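Local coordinates for CCHC-type domain-containing protein (PDB 7C45) that trims guide RNA in Trypanosoma brucei as an RNase D-type ribonuclease, probably by 3'-5' exonucleolytic cleavage, and carries zinc knuckles beside its exonuclease domain, at residues T219-E224 with R245-R250; Y14-V19 with H183-A188; S150-T155 with S199-G204; T30-A35 with V69-D74. One frame throughout, in Å; residues are numbered along the deposited sequence.

Contact 1. Residues T219-E224 with R245-R250; sequences TAQYVE and RAWLER
Q221 swings CG to the far side of its own backbone N (chi1 -177°) and bends at chi2, which lays the methylene on the indole of W247; the tryptophan in turn leans back past its own backbone N to meet it. The result is a CH-pi contact: Q221 CG sits 3.4 Å from the centroid of the W247 six-membered ring, almost straight above it, and the amide that follows is tilted well away from the ring plane. The same indole also meets Y222. Its benzo edge points into the tyrosine face in a T-shaped pair, the ring planes 74° apart and the centroids separated by 4.8 Å; W247 CZ3 hangs over the middle of the tyrosine ring and comes within 3.6 Å of Y222 CE1. W247 offers a face to Q221 and an edge to Y222. The polar ends are held from outside the pair: Q221 NE2 hydrogen-bonds to Y251 OH, and Y222 OH to D237 OD1. At the margin, the extended R250 brings NH2 to 4.0 Å from Q221 NE2, contact without a bond. The two short helical segments run at 139° with axes 11.6 Å apart, a spacing bridged by these large side chains. W247 and L248 also touch L218 on helix 212-226, while L248 reaches W133 of helix 124-136 and V223 rests on V121 of strand 121-123.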
loop_
_atom_site.group_PDB
_atom_site.type_symbol
_atom_site.label_atom_id
_atom_site.label_comp_id
_atom_site.label_asym_id
_atom_site.label_seq_id
_atom_site.Cartn_x
_atom_site.Cartn_y
_atom_site.Cartn_z
ATOM N N THR A 219 -2.197 10.484 6.882
ATOM C CA THR A 219 -2.442 9.097 7.259
ATOM C C THR A 219 -2.964 8.990 8.693
ATOM O O THR A 219 -3.834 8.158 8.980
ATOM C CB THR A 219 -1.170 8.273 7.096
ATOM O OG1 THR A 219 -0.654 8.430 5.766
ATOM C CG2 THR A 219 -1.463 6.819 7.340
ATOM N N ALA A 220 -2.414 9.786 9.621
ATOM C CA ALA A 220 -2.900 9.723 10.998
ATOM C C ALA A 220 -4.381 10.052 11.072
ATOM O O ALA A 220 -5.098 9.491 11.903
ATOM C CB ALA A 220 -2.123 10.665 11.902
ATOM N N GLN A 221 -4.849 10.964 10.217
ATOM C CA GLN A 221 -6.276 11.264 10.170
ATOM C C GLN A 221 -7.076 10.038 9.741
ATOM O O GLN A 221 -8.165 9.789 10.260
ATOM C CB GLN A 221 -6.526 12.424 9.207
ATOM C CG GLN A 221 -7.979 12.892 9.129
ATOM C CD GLN A 221 -8.514 13.305 10.485
ATOM O OE1 GLN A 221 -9.342 12.609 11.074
ATOM N NE2 GLN A 221 -8.026 14.431 10.999
ATOM N N TYR A 222 -6.571 9.297 8.759
ATOM C CA TYR A 222 -7.242 8.065 8.335
ATOM C C TYR A 222 -7.281 7.044 9.461
ATOM O O TYR A 222 -8.296 6.352 9.649
ATOM C CB TYR A 222 -6.554 7.485 7.104
ATOM C CG TYR A 222 -7.081 8.113 5.854
ATOM C CD1 TYR A 222 -8.318 7.747 5.349
ATOM C CD2 TYR A 222 -6.358 9.089 5.190
ATOM C CE1 TYR A 222 -8.836 8.358 4.221
ATOM C CE2 TYR A 222 -6.866 9.707 4.051
ATOM C CZ TYR A 222 -8.103 9.334 3.566
ATOM O OH TYR A 222 -8.633 9.943 2.442
ATOM N N VAL A 223 -6.190 6.934 10.225
ATOM C CA VAL A 223 -6.193 5.978 11.334
ATOM C C VAL A 223 -7.181 6.421 12.412
ATOM O O VAL A 223 -7.882 5.601 13.000
ATOM C CB VAL A 223 -4.769 5.775 11.891
ATOM C CG1 VAL A 223 -4.791 4.830 13.099
ATOM C CG2 VAL A 223 -3.862 5.180 10.816
ATOM N N GLU A 224 -7.267 7.728 12.677
ATOM C CA GLU A 224 -8.263 8.209 13.632
ATOM C C GLU A 224 -9.672 7.871 13.175
ATOM O O GLU A 224 -10.547 7.562 13.989
ATOM C CB GLU A 224 -8.129 9.718 13.813
ATOM C CG GLU A 224 -6.914 10.146 14.606
ATOM C CD GLU A 224 -6.975 9.675 16.044
ATOM O OE1 GLU A 224 -7.957 10.018 16.745
ATOM O OE2 GLU A 224 -6.047 8.951 16.461
ATOM N N ARG A 245 -11.079 15.163 -0.958
ATOM C CA ARG A 245 -10.418 16.405 -1.389
ATOM C C ARG A 245 -10.229 17.387 -0.244
ATOM O O ARG A 245 -9.213 18.090 -0.188
ATOM C CB ARG A 245 -11.195 17.088 -2.520
ATOM C CG ARG A 245 -11.282 16.284 -3.776
ATOM C CD ARG A 245 -11.752 17.139 -4.945
ATOM N NE ARG A 245 -11.802 16.340 -6.153
ATOM C CZ ARG A 245 -12.776 15.479 -6.425
ATOM N NH1 ARG A 245 -12.747 14.772 -7.549
ATOM N NH2 ARG A 245 -13.788 15.326 -5.583
ATOM N N ALA A 246 -11.198 17.474 0.673
ATOM C CA ALA A 246 -11.035 18.410 1.778
ATOM C C ALA A 246 -9.820 18.052 2.634
ATOM O O ALA A 246 -9.082 18.938 3.072
ATOM C CB ALA A 246 -12.303 18.458 2.626
ATOM N N TRP A 247 -9.593 16.758 2.884
ATOM C CA TRP A 247 -8.396 16.383 3.639
ATOM C C TRP A 247 -7.127 16.697 2.850
ATOM O O TRP A 247 -6.124 17.117 3.429
ATOM C CB TRP A 247 -8.435 14.908 4.021
ATOM C CG TRP A 247 -9.429 14.622 5.086
ATOM C CD1 TRP A 247 -10.315 15.502 5.653
ATOM C CD2 TRP A 247 -9.619 13.376 5.746
ATOM N NE1 TRP A 247 -11.068 14.857 6.607
ATOM C CE2 TRP A 247 -10.656 13.561 6.685
ATOM C CE3 TRP A 247 -9.025 12.127 5.624
ATOM C CZ2 TRP A 247 -11.102 12.525 7.503
ATOM C CZ3 TRP A 247 -9.481 11.102 6.433
ATOM C CH2 TRP A 247 -10.512 11.307 7.352
ATOM N N LEU A 248 -7.144 16.490 1.536
ATOM C CA LEU A 248 -5.986 16.849 0.718
ATOM C C LEU A 248 -5.704 18.342 0.813
ATOM O O LEU A 248 -4.553 18.763 1.009
ATOM C CB LEU A 248 -6.226 16.435 -0.732
ATOM C CG LEU A 248 -6.072 14.930 -1.005
ATOM C CD1 LEU A 248 -6.630 14.529 -2.345
ATOM C CD2 LEU A 248 -4.631 14.510 -0.932
ATOM N N GLU A 249 -6.752 19.157 0.672
ATOM C CA GLU A 249 -6.576 20.603 0.798
ATOM C C GLU A 249 -5.959 20.959 2.145
ATOM O O GLU A 249 -5.074 21.819 2.220
ATOM C CB GLU A 249 -7.913 21.332 0.610
ATOM C CG GLU A 249 -8.593 21.116 -0.743
ATOM C CD GLU A 249 -8.332 22.243 -1.750
ATOM O OE1 GLU A 249 -7.346 22.991 -1.563
ATOM O OE2 GLU A 249 -9.107 22.361 -2.726
ATOM N N ARG A 250 -6.389 20.282 3.214
ATOM C CA ARG A 250 -5.934 20.621 4.558
ATOM C C ARG A 250 -4.492 20.183 4.805
ATOM O O ARG A 250 -3.664 20.969 5.277
ATOM C CB ARG A 250 -6.865 19.985 5.585
ATOM C CG ARG A 250 -6.363 20.052 7.002
ATOM C CD ARG A 250 -7.421 19.430 7.901
ATOM N NE ARG A 250 -7.011 19.374 9.294
ATOM C CZ ARG A 250 -7.735 18.809 10.251
ATOM N NH1 ARG A 250 -7.294 18.797 11.500
ATOM N NH2 ARG A 250 -8.897 18.244 9.949
#

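Contact 2. Residues Y14-V19 with H183-A188; sequences YPYRVV and HFLEYA
Edge strand 16-19 of the exonuclease sheet meets helix 182-202 here, the two short segments crossing at 106°, and the aromatic ring of Y16 makes most of the join by lying against L185. L185 CB sits over one face of the ring, displaced toward its rim, 3.6 Å from Y16 CZ; measured to the ring centroid this CH-pi contact is 3.9 Å. Y16 holds CG between its backbone N and carbonyl carbon (chi1 67°), a crowded position that sends the ring across to the helix. E186 comes from a different direction: its OE2 lies near the ring plane at the edge, 3.6 Å from Y16 CD2, with the carboxylate turned 37° from the ring. From there the oxygen would probably meet the slightly positive ring hydrogens, but the carboxylate's main partner is R193, two turns further along the helix, in a salt bridge through OE1. In the DnaQ-like exonuclease domain, of the RNase H clan, helices pack over the faces of a mixed sheet, and helix 182-202 carries the calcium ligand D191 on its next turn. Strand 16-19 pairs in parallel with strand 70-74, whose L72 touches both Y16 and L185. Two residues along the strand from Y16, V18 supplies the other apolar contact: its CG2 reaches L185 CD1 at 3.7 Å and L185 CD2 at 4.0 Å.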
loop_
_atom_site.group_PDB
_atom_site.type_symbol
_atom_site.label_atom_id
_atom_site.label_comp_id
_atom_site.label_asym_id
_atom_site.label_seq_id
_atom_site.Cartn_x
_atom_site.Cartn_y
_atom_site.Cartn_z
ATOM N N TYR A 14 13.406 -11.456 -0.921
ATOM C CA TYR A 14 13.186 -11.809 0.477
ATOM C C TYR A 14 12.270 -13.029 0.568
ATOM O O TYR A 14 11.151 -12.995 0.036
ATOM C CB TYR A 14 12.555 -10.672 1.263
ATOM C CG TYR A 14 13.426 -9.474 1.595
ATOM C CD1 TYR A 14 14.758 -9.388 1.181
ATOM C CD2 TYR A 14 12.902 -8.420 2.327
ATOM C CE1 TYR A 14 15.533 -8.279 1.507
ATOM C CE2 TYR A 14 13.656 -7.325 2.651
ATOM C CZ TYR A 14 14.978 -7.252 2.238
ATOM O OH TYR A 14 15.710 -6.142 2.589
ATOM N N PRO A 15 12.699 -14.111 1.203
ATOM C CA PRO A 15 11.798 -15.247 1.392
ATOM C C PRO A 15 10.750 -14.925 2.444
ATOM O O PRO A 15 10.936 -14.059 3.289
ATOM C CB PRO A 15 12.729 -16.370 1.868
ATOM C CG PRO A 15 13.979 -15.694 2.337
ATOM C CD PRO A 15 13.959 -14.250 1.953
ATOM N N TYR A 16 9.634 -15.628 2.373
ATOM C CA TYR A 16 8.667 -15.550 3.459
ATOM C C TYR A 16 8.953 -16.615 4.516
ATOM O O TYR A 16 9.558 -17.661 4.250
ATOM C CB TYR A 16 7.229 -15.707 2.955
ATOM C CG TYR A 16 6.865 -17.058 2.395
ATOM C CD1 TYR A 16 6.586 -18.127 3.237
ATOM C CD2 TYR A 16 6.749 -17.261 1.031
ATOM C CE1 TYR A 16 6.261 -19.380 2.733
ATOM C CE2 TYR A 16 6.422 -18.506 0.519
ATOM C CZ TYR A 16 6.164 -19.554 1.373
ATOM O OH TYR A 16 5.833 -20.790 0.878
ATOM N N ARG A 17 8.467 -16.340 5.718
ATOM C CA ARG A 17 8.575 -17.245 6.855
ATOM C C ARG A 17 7.239 -17.252 7.573
ATOM O O ARG A 17 6.819 -16.211 8.071
ATOM C CB ARG A 17 9.667 -16.793 7.813
ATOM C CG ARG A 17 10.028 -17.802 8.860
ATOM C CD ARG A 17 11.483 -17.583 9.222
ATOM N NE ARG A 17 12.289 -17.665 8.016
ATOM C CZ ARG A 17 13.454 -17.049 7.843
ATOM N NH1 ARG A 17 14.105 -17.193 6.692
ATOM N NH2 ARG A 17 13.957 -16.274 8.803
ATOM N N VAL A 18 6.588 -18.418 7.624
ATOM C CA VAL A 18 5.301 -18.537 8.304
ATOM C C VAL A 18 5.516 -18.481 9.808
ATOM O O VAL A 18 6.327 -19.230 10.361
ATOM C CB VAL A 18 4.596 -19.844 7.911
ATOM C CG1 VAL A 18 3.308 -20.014 8.738
ATOM C CG2 VAL A 18 4.301 -19.870 6.434
ATOM N N VAL A 19 4.784 -17.616 10.478
ATOM C CA VAL A 19 4.896 -17.464 11.922
ATOM C C VAL A 19 3.612 -18.034 12.517
ATOM O O VAL A 19 2.575 -17.366 12.549
ATOM C CB VAL A 19 5.140 -16.004 12.328
ATOM C CG1 VAL A 19 5.184 -15.856 13.844
ATOM C CG2 VAL A 19 6.466 -15.523 11.707
ATOM N N HIS A 183 1.685 -21.363 -2.795
ATOM C CA HIS A 183 1.378 -20.231 -3.653
ATOM C C HIS A 183 0.414 -19.250 -2.990
ATOM O O HIS A 183 0.413 -18.076 -3.351
ATOM C CB HIS A 183 0.831 -20.708 -5.004
ATOM C CG HIS A 183 -0.392 -21.563 -4.906
ATOM N ND1 HIS A 183 -0.341 -22.900 -4.583
ATOM C CD2 HIS A 183 -1.698 -21.277 -5.111
ATOM C CE1 HIS A 183 -1.563 -23.398 -4.579
ATOM N NE2 HIS A 183 -2.405 -22.433 -4.894
ATOM N N PHE A 184 -0.383 -19.696 -2.012
ATOM C CA PHE A 184 -1.135 -18.744 -1.197
ATOM C C PHE A 184 -0.196 -17.921 -0.322
ATOM O O PHE A 184 -0.352 -16.704 -0.197
ATOM C CB PHE A 184 -2.149 -19.489 -0.325
ATOM C CG PHE A 184 -3.402 -19.895 -1.037
ATOM C CD1 PHE A 184 -3.394 -20.891 -1.993
ATOM C CD2 PHE A 184 -4.607 -19.307 -0.707
ATOM C CE1 PHE A 184 -4.560 -21.264 -2.634
ATOM C CE2 PHE A 184 -5.778 -19.689 -1.334
ATOM C CZ PHE A 184 -5.752 -20.662 -2.301
ATOM N N LEU A 185 0.784 -18.574 0.299
ATOM C CA LEU A 185 1.730 -17.850 1.138
ATOM C C LEU A 185 2.509 -16.819 0.334
ATOM O O LEU A 185 2.704 -15.682 0.780
ATOM C CB LEU A 185 2.671 -18.852 1.810
ATOM C CG LEU A 185 1.904 -19.798 2.744
ATOM C CD1 LEU A 185 2.807 -20.939 3.255
ATOM C CD2 LEU A 185 1.321 -19.025 3.909
ATOM N N GLU A 186 2.985 -17.209 -0.844
ATOM C CA GLU A 186 3.751 -16.285 -1.673
ATOM C C GLU A 186 2.879 -15.135 -2.143
ATOM O O GLU A 186 3.317 -13.976 -2.173
ATOM C CB GLU A 186 4.351 -17.034 -2.863
ATOM C CG GLU A 186 5.201 -16.177 -3.817
ATOM C CD GLU A 186 6.151 -15.202 -3.117
ATOM O OE1 GLU A 186 6.205 -14.023 -3.539
ATOM O OE2 GLU A 186 6.822 -15.602 -2.149
ATOM N N TYR A 187 1.645 -15.450 -2.523
ATOM C CA TYR A 187 0.681 -14.406 -2.832
ATOM C C TYR A 187 0.560 -13.438 -1.667
ATOM O O TYR A 187 0.707 -12.234 -1.840
ATOM C CB TYR A 187 -0.672 -15.011 -3.169
ATOM C CG TYR A 187 -1.678 -13.969 -3.577
ATOM C CD1 TYR A 187 -2.466 -13.329 -2.627
ATOM C CD2 TYR A 187 -1.847 -13.623 -4.917
ATOM C CE1 TYR A 187 -3.388 -12.379 -2.994
ATOM C CE2 TYR A 187 -2.771 -12.671 -5.290
ATOM C CZ TYR A 187 -3.536 -12.053 -4.321
ATOM O OH TYR A 187 -4.465 -11.103 -4.671
ATOM N N ALA A 188 0.333 -13.961 -0.457
ATOM C CA ALA A 188 0.240 -13.095 0.710
ATOM C C ALA A 188 1.527 -12.322 0.953
ATOM O O ALA A 188 1.485 -11.231 1.518
ATOM C CB ALA A 188 -0.117 -13.911 1.958
#

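Contact 3. Residues S150-T155 with S199-G204; sequences SVAGLT and SNYLVG
V151 and A152, at the C-terminal end of helix 144-152, meet Y201 near the end of helix 182-202. This joins the ends of two helices of the DnaQ-like exonuclease domain. V151 CG1 and Y201 CB approach to 3.4 Å, a tight apolar contact, and the valine and tyrosine side chains run alongside each other, pointing opposite ways. Beyond its CB the tyrosine ring continues along A152, whose methyl lies over one face: A152 CB is 3.6 Å from Y201 CE1 and 4.0 Å from the ring centroid, 27° off the normal, in a CH-pi contact. The phenol thus spans both residues, its root against the valine and its outer half against the alanine. L202 adds a looser touch, with CG at 4.3 Å from V151 CG1. Helix 144-152 stops immediately afterwards: G153 leaves helical geometry with positive phi, and L154 beyond it comes back to touch L197.

Further out, the same helical surfaces are shared with others. V151 also touches L198 and A152 touches L197, both one turn earlier on helix 182-202, while F128 of helix 124-136 backs V151 and I131 backs L202. The hydroxyl of Y201 reaches helix 4-12, with weak hydrogen bonds to S8 OG and T5 OG1. Y201 has CG beside its backbone N and anti to the carbonyl carbon (chi1 -70°), which carries the ring along the valine backbone and brings Y201 CD2 to 3.6 Å from V151 O.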
loop_
_atom_site.group_PDB
_atom_site.type_symbol
_atom_site.label_atom_id
_atom_site.label_comp_id
_atom_site.label_asym_id
_atom_site.label_seq_id
_atom_site.Cartn_x
_atom_site.Cartn_y
_atom_site.Cartn_z
ATOM N N SER A 150 4.506 3.196 -12.052
ATOM C CA SER A 150 4.799 4.616 -12.159
ATOM C C SER A 150 5.951 5.033 -11.249
ATOM O O SER A 150 6.748 5.893 -11.624
ATOM C CB SER A 150 3.550 5.434 -11.853
ATOM O OG SER A 150 3.899 6.790 -11.689
ATOM N N VAL A 151 6.061 4.450 -10.058
ATOM C CA VAL A 151 7.081 4.895 -9.114
ATOM C C VAL A 151 8.395 4.143 -9.295
ATOM O O VAL A 151 9.467 4.748 -9.285
ATOM C CB VAL A 151 6.578 4.768 -7.667
ATOM C CG1 VAL A 151 7.710 5.034 -6.725
ATOM C CG2 VAL A 151 5.429 5.738 -7.416
ATOM N N ALA A 152 8.361 2.827 -9.451
ATOM C CA ALA A 152 9.582 2.033 -9.488
ATOM C C ALA A 152 9.867 1.426 -10.853
ATOM O O ALA A 152 10.885 0.752 -11.013
ATOM C CB ALA A 152 9.520 0.914 -8.439
ATOM N N GLY A 153 9.000 1.639 -11.834
ATOM C CA GLY A 153 9.194 1.034 -13.133
ATOM C C GLY A 153 8.981 -0.458 -13.156
ATOM O O GLY A 153 9.359 -1.110 -14.128
ATOM N N LEU A 154 8.367 -1.016 -12.121
ATOM C CA LEU A 154 8.229 -2.457 -11.968
ATOM C C LEU A 154 6.866 -2.938 -12.434
ATOM O O LEU A 154 5.841 -2.307 -12.157
ATOM C CB LEU A 154 8.422 -2.877 -10.511
ATOM C CG LEU A 154 9.863 -3.106 -10.076
ATOM C CD1 LEU A 154 9.930 -3.422 -8.601
ATOM C CD2 LEU A 154 10.472 -4.229 -10.896
ATOM N N THR A 155 6.861 -4.081 -13.108
ATOM C CA THR A 155 5.648 -4.815 -13.442
ATOM C C THR A 155 5.724 -6.152 -12.722
ATOM O O THR A 155 6.592 -6.975 -13.028
ATOM C CB THR A 155 5.510 -5.001 -14.950
ATOM O OG1 THR A 155 5.365 -3.720 -15.571
ATOM C CG2 THR A 155 4.295 -5.861 -15.273
ATOM N N SER A 199 8.720 2.479 -0.438
ATOM C CA SER A 199 9.117 3.489 0.536
ATOM C C SER A 199 10.487 4.055 0.209
ATOM O O SER A 199 10.754 5.218 0.505
ATOM C CB SER A 199 9.116 2.922 1.953
ATOM O OG SER A 199 10.158 1.971 2.110
ATOM N N ASN A 200 11.345 3.261 -0.434
ATOM C CA ASN A 200 12.670 3.753 -0.807
ATOM C C ASN A 200 12.577 4.841 -1.859
ATOM O O ASN A 200 13.445 5.717 -1.931
ATOM C CB ASN A 200 13.539 2.608 -1.328
ATOM C CG ASN A 200 14.044 1.704 -0.218
ATOM O OD1 ASN A 200 14.130 2.112 0.946
ATOM N ND2 ASN A 200 14.391 0.473 -0.575
ATOM N N TYR A 201 11.547 4.793 -2.692
ATOM C CA TYR A 201 11.390 5.798 -3.720
ATOM C C TYR A 201 10.657 7.028 -3.219
ATOM O O TYR A 201 10.934 8.133 -3.684
ATOM C CB TYR A 201 10.625 5.220 -4.907
ATOM C CG TYR A 201 11.381 4.195 -5.712
ATOM C CD1 TYR A 201 11.387 2.849 -5.341
ATOM C CD2 TYR A 201 12.078 4.564 -6.845
ATOM C CE1 TYR A 201 12.062 1.918 -6.080
ATOM C CE2 TYR A 201 12.756 3.640 -7.585
ATOM C CZ TYR A 201 12.739 2.323 -7.210
ATOM O OH TYR A 201 13.417 1.412 -7.965
ATOM N N LEU A 202 9.716 6.853 -2.289
ATOM C CA LEU A 202 8.803 7.920 -1.910
ATOM C C LEU A 202 9.220 8.651 -0.648
ATOM O O LEU A 202 8.909 9.835 -0.506
ATOM C CB LEU A 202 7.389 7.349 -1.730
ATOM C CG LEU A 202 6.701 6.884 -3.024
ATOM C CD1 LEU A 202 5.386 6.117 -2.767
ATOM C CD2 LEU A 202 6.455 8.073 -3.966
ATOM N N VAL A 203 9.920 7.979 0.260
ATOM C CA VAL A 203 10.249 8.509 1.575
ATOM C C VAL A 203 11.703 8.949 1.571
ATOM O O VAL A 203 12.580 8.220 1.087
ATOM C CB VAL A 203 9.993 7.456 2.668
ATOM C CG1 VAL A 203 10.183 8.049 4.049
ATOM C CG2 VAL A 203 8.612 6.895 2.514
ATOM N N GLY A 204 11.960 10.139 2.106
ATOM C CA GLY A 204 13.312 10.653 2.151
ATOM C C GLY A 204 13.916 10.915 0.797
ATOM O O GLY A 204 15.139 10.999 0.678
#

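Contact 4. Residues T30-A35 with V69-D74; sequences TSLQGA and VVFLFD
F71 of strand 70-74 meets S31 and L32 on helix 22-33. V69, two residues earlier, lays CG1 over one face of the F71 ring, 3.6 Å above its plane and offset toward the rim. F71 itself keeps CG on the side of its backbone N, opposite the carbonyl carbon (chi1 -68°), which carries the ring across to the helix with an edge in front: S31 OG lies in the ring plane, 3.8 Å from F71 CE2, and S31 CB is equally close to F71 CZ. L32 CD2 comes to the same edge a little further back, 4.1 Å from F71 CD2. Two residues on, F73 points to the same side of the strand. Its CZ meets L32 CD1 at 3.8 Å, again at the ring edge near its plane. One leucine thereby gives CD2 to F71 and CD1 to F73. The other face of the strand behaves differently: V70 and L72 touch helix 182-202. F73 also forms an edge-to-face pair with F83, and D74 caps the helix that follows and pairs with R178. Alternating side chains that feed a helix on each face are consistent with the helix-covered central sheet of the DnaQ-like exonuclease fold.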
loop_
_atom_site.group_PDB
_atom_site.type_symbol
_atom_site.label_atom_id
_atom_site.label_comp_id
_atom_site.label_asym_id
_atom_site.label_seq_id
_atom_site.Cartn_x
_atom_site.Cartn_y
_atom_site.Cartn_z
ATOM N N THR A 30 10.964 -9.982 18.221
ATOM C CA THR A 30 12.294 -9.435 18.498
ATOM C C THR A 30 12.917 -8.804 17.246
ATOM O O THR A 30 13.537 -7.742 17.328
ATOM C CB THR A 30 13.211 -10.509 19.072
ATOM O OG1 THR A 30 12.622 -11.066 20.240
ATOM C CG2 THR A 30 14.551 -9.908 19.442
ATOM N N SER A 31 12.755 -9.425 16.078
ATOM C CA SER A 31 13.290 -8.824 14.853
ATOM C C SER A 31 12.632 -7.486 14.557
ATOM O O SER A 31 13.308 -6.471 14.350
ATOM C CB SER A 31 13.088 -9.764 13.677
ATOM O OG SER A 31 13.472 -9.132 12.470
ATOM N N LEU A 32 11.301 -7.461 14.543
ATOM C CA LEU A 32 10.607 -6.227 14.207
ATOM C C LEU A 32 10.872 -5.139 15.232
ATOM O O LEU A 32 10.813 -3.952 14.899
ATOM C CB LEU A 32 9.106 -6.484 14.095
ATOM C CG LEU A 32 8.664 -7.421 13.006
ATOM C CD1 LEU A 32 7.191 -7.774 13.224
ATOM C CD2 LEU A 32 8.893 -6.806 11.628
ATOM N N GLN A 33 11.180 -5.521 16.477
ATOM C CA GLN A 33 11.494 -4.535 17.508
ATOM C C GLN A 33 12.701 -3.680 17.161
ATOM O O GLN A 33 12.822 -2.556 17.663
ATOM C CB GLN A 33 11.738 -5.226 18.842
ATOM C CG GLN A 33 10.462 -5.501 19.559
ATOM C CD GLN A 33 10.665 -6.235 20.851
ATOM O OE1 GLN A 33 11.687 -6.872 21.071
ATOM N NE2 GLN A 33 9.668 -6.164 21.717
ATOM N N GLY A 34 13.623 -4.195 16.363
ATOM C CA GLY A 34 14.764 -3.417 15.918
ATOM C C GLY A 34 14.569 -2.658 14.619
ATOM O O GLY A 34 15.536 -2.129 14.072
ATOM N N ALA A 35 13.352 -2.595 14.092
ATOM C CA ALA A 35 13.137 -1.909 12.827
ATOM C C ALA A 35 12.916 -0.413 13.026
ATOM O O ALA A 35 12.494 0.057 14.087
ATOM C CB ALA A 35 11.925 -2.483 12.090
ATOM N N VAL A 69 13.447 -10.676 5.303
ATOM C CA VAL A 69 12.455 -11.740 5.357
ATOM C C VAL A 69 11.075 -11.095 5.360
ATOM O O VAL A 69 10.910 -9.961 5.807
ATOM C CB VAL A 69 12.634 -12.638 6.614
ATOM C CG1 VAL A 69 12.192 -11.916 7.860
ATOM C CG2 VAL A 69 11.875 -13.952 6.482
ATOM N N VAL A 70 10.080 -11.839 4.895
ATOM C CA VAL A 70 8.676 -11.455 5.039
ATOM C C VAL A 70 8.057 -12.371 6.088
ATOM O O VAL A 70 8.047 -13.595 5.913
ATOM C CB VAL A 70 7.921 -11.563 3.705
ATOM C CG1 VAL A 70 6.414 -11.315 3.901
ATOM C CG2 VAL A 70 8.525 -10.608 2.685
ATOM N N PHE A 71 7.595 -11.800 7.192
ATOM C CA PHE A 71 6.931 -12.620 8.205
ATOM C C PHE A 71 5.469 -12.758 7.817
ATOM O O PHE A 71 4.812 -11.756 7.544
ATOM C CB PHE A 71 7.042 -11.995 9.592
ATOM C CG PHE A 71 8.449 -11.982 10.166
ATOM C CD1 PHE A 71 9.129 -13.163 10.389
ATOM C CD2 PHE A 71 9.047 -10.771 10.533
ATOM C CE1 PHE A 71 10.398 -13.149 10.941
ATOM C CE2 PHE A 71 10.320 -10.738 11.076
ATOM C CZ PHE A 71 10.994 -11.924 11.294
ATOM N N LEU A 72 4.964 -13.986 7.786
ATOM C CA LEU A 72 3.540 -14.221 7.575
ATOM C C LEU A 72 2.971 -14.677 8.911
ATOM O O LEU A 72 3.126 -15.839 9.293
ATOM C CB LEU A 72 3.288 -15.252 6.485
ATOM C CG LEU A 72 3.917 -14.935 5.129
ATOM C CD1 LEU A 72 3.705 -16.101 4.200
ATOM C CD2 LEU A 72 3.289 -13.660 4.562
ATOM N N PHE A 73 2.333 -13.765 9.623
ATOM C CA PHE A 73 1.797 -14.098 10.934
ATOM C C PHE A 73 0.488 -14.840 10.741
ATOM O O PHE A 73 -0.471 -14.276 10.216
ATOM C CB PHE A 73 1.578 -12.847 11.771
ATOM C CG PHE A 73 2.847 -12.195 12.220
ATOM C CD1 PHE A 73 3.540 -12.696 13.309
ATOM C CD2 PHE A 73 3.345 -11.084 11.561
ATOM C CE1 PHE A 73 4.707 -12.102 13.736
ATOM C CE2 PHE A 73 4.514 -10.469 11.994
ATOM C CZ PHE A 73 5.187 -10.976 13.088
ATOM N N ASP A 74 0.449 -16.106 11.159
ATOM C CA ASP A 74 -0.776 -16.892 11.050
ATOM C C ASP A 74 -1.624 -16.589 12.286
ATOM O O ASP A 74 -1.604 -17.300 13.296
ATOM C CB ASP A 74 -0.455 -18.372 10.903
ATOM C CG ASP A 74 -1.692 -19.215 10.667
ATOM O OD1 ASP A 74 -2.803 -18.705 10.854
ATOM O OD2 ASP A 74 -1.551 -20.397 10.314
#

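Overall arrangement
Contacts 2 and 4 are the close pair, their centres 13 Å apart: strands 16-19 and 70-74 are neighbours in the mixed sheet and hydrogen-bond to each other, while helix 182-202 and helix 22-33 cover its two faces. Along the chain, contact 4 falls between the two halves of contact 2. Contact 3 uses the far end of helix 182-202, its centre about 22 Å from contact 2, and its segments alternate with those of contact 2. Contact 1 comes last in sequence, on helices 212-226 and 245-251, about 32 Å from contact 2 across the chain's centre. Helix 182-202, which carries calcium ligand D191, thus ties the sheet to the helical part of the exonuclease domain.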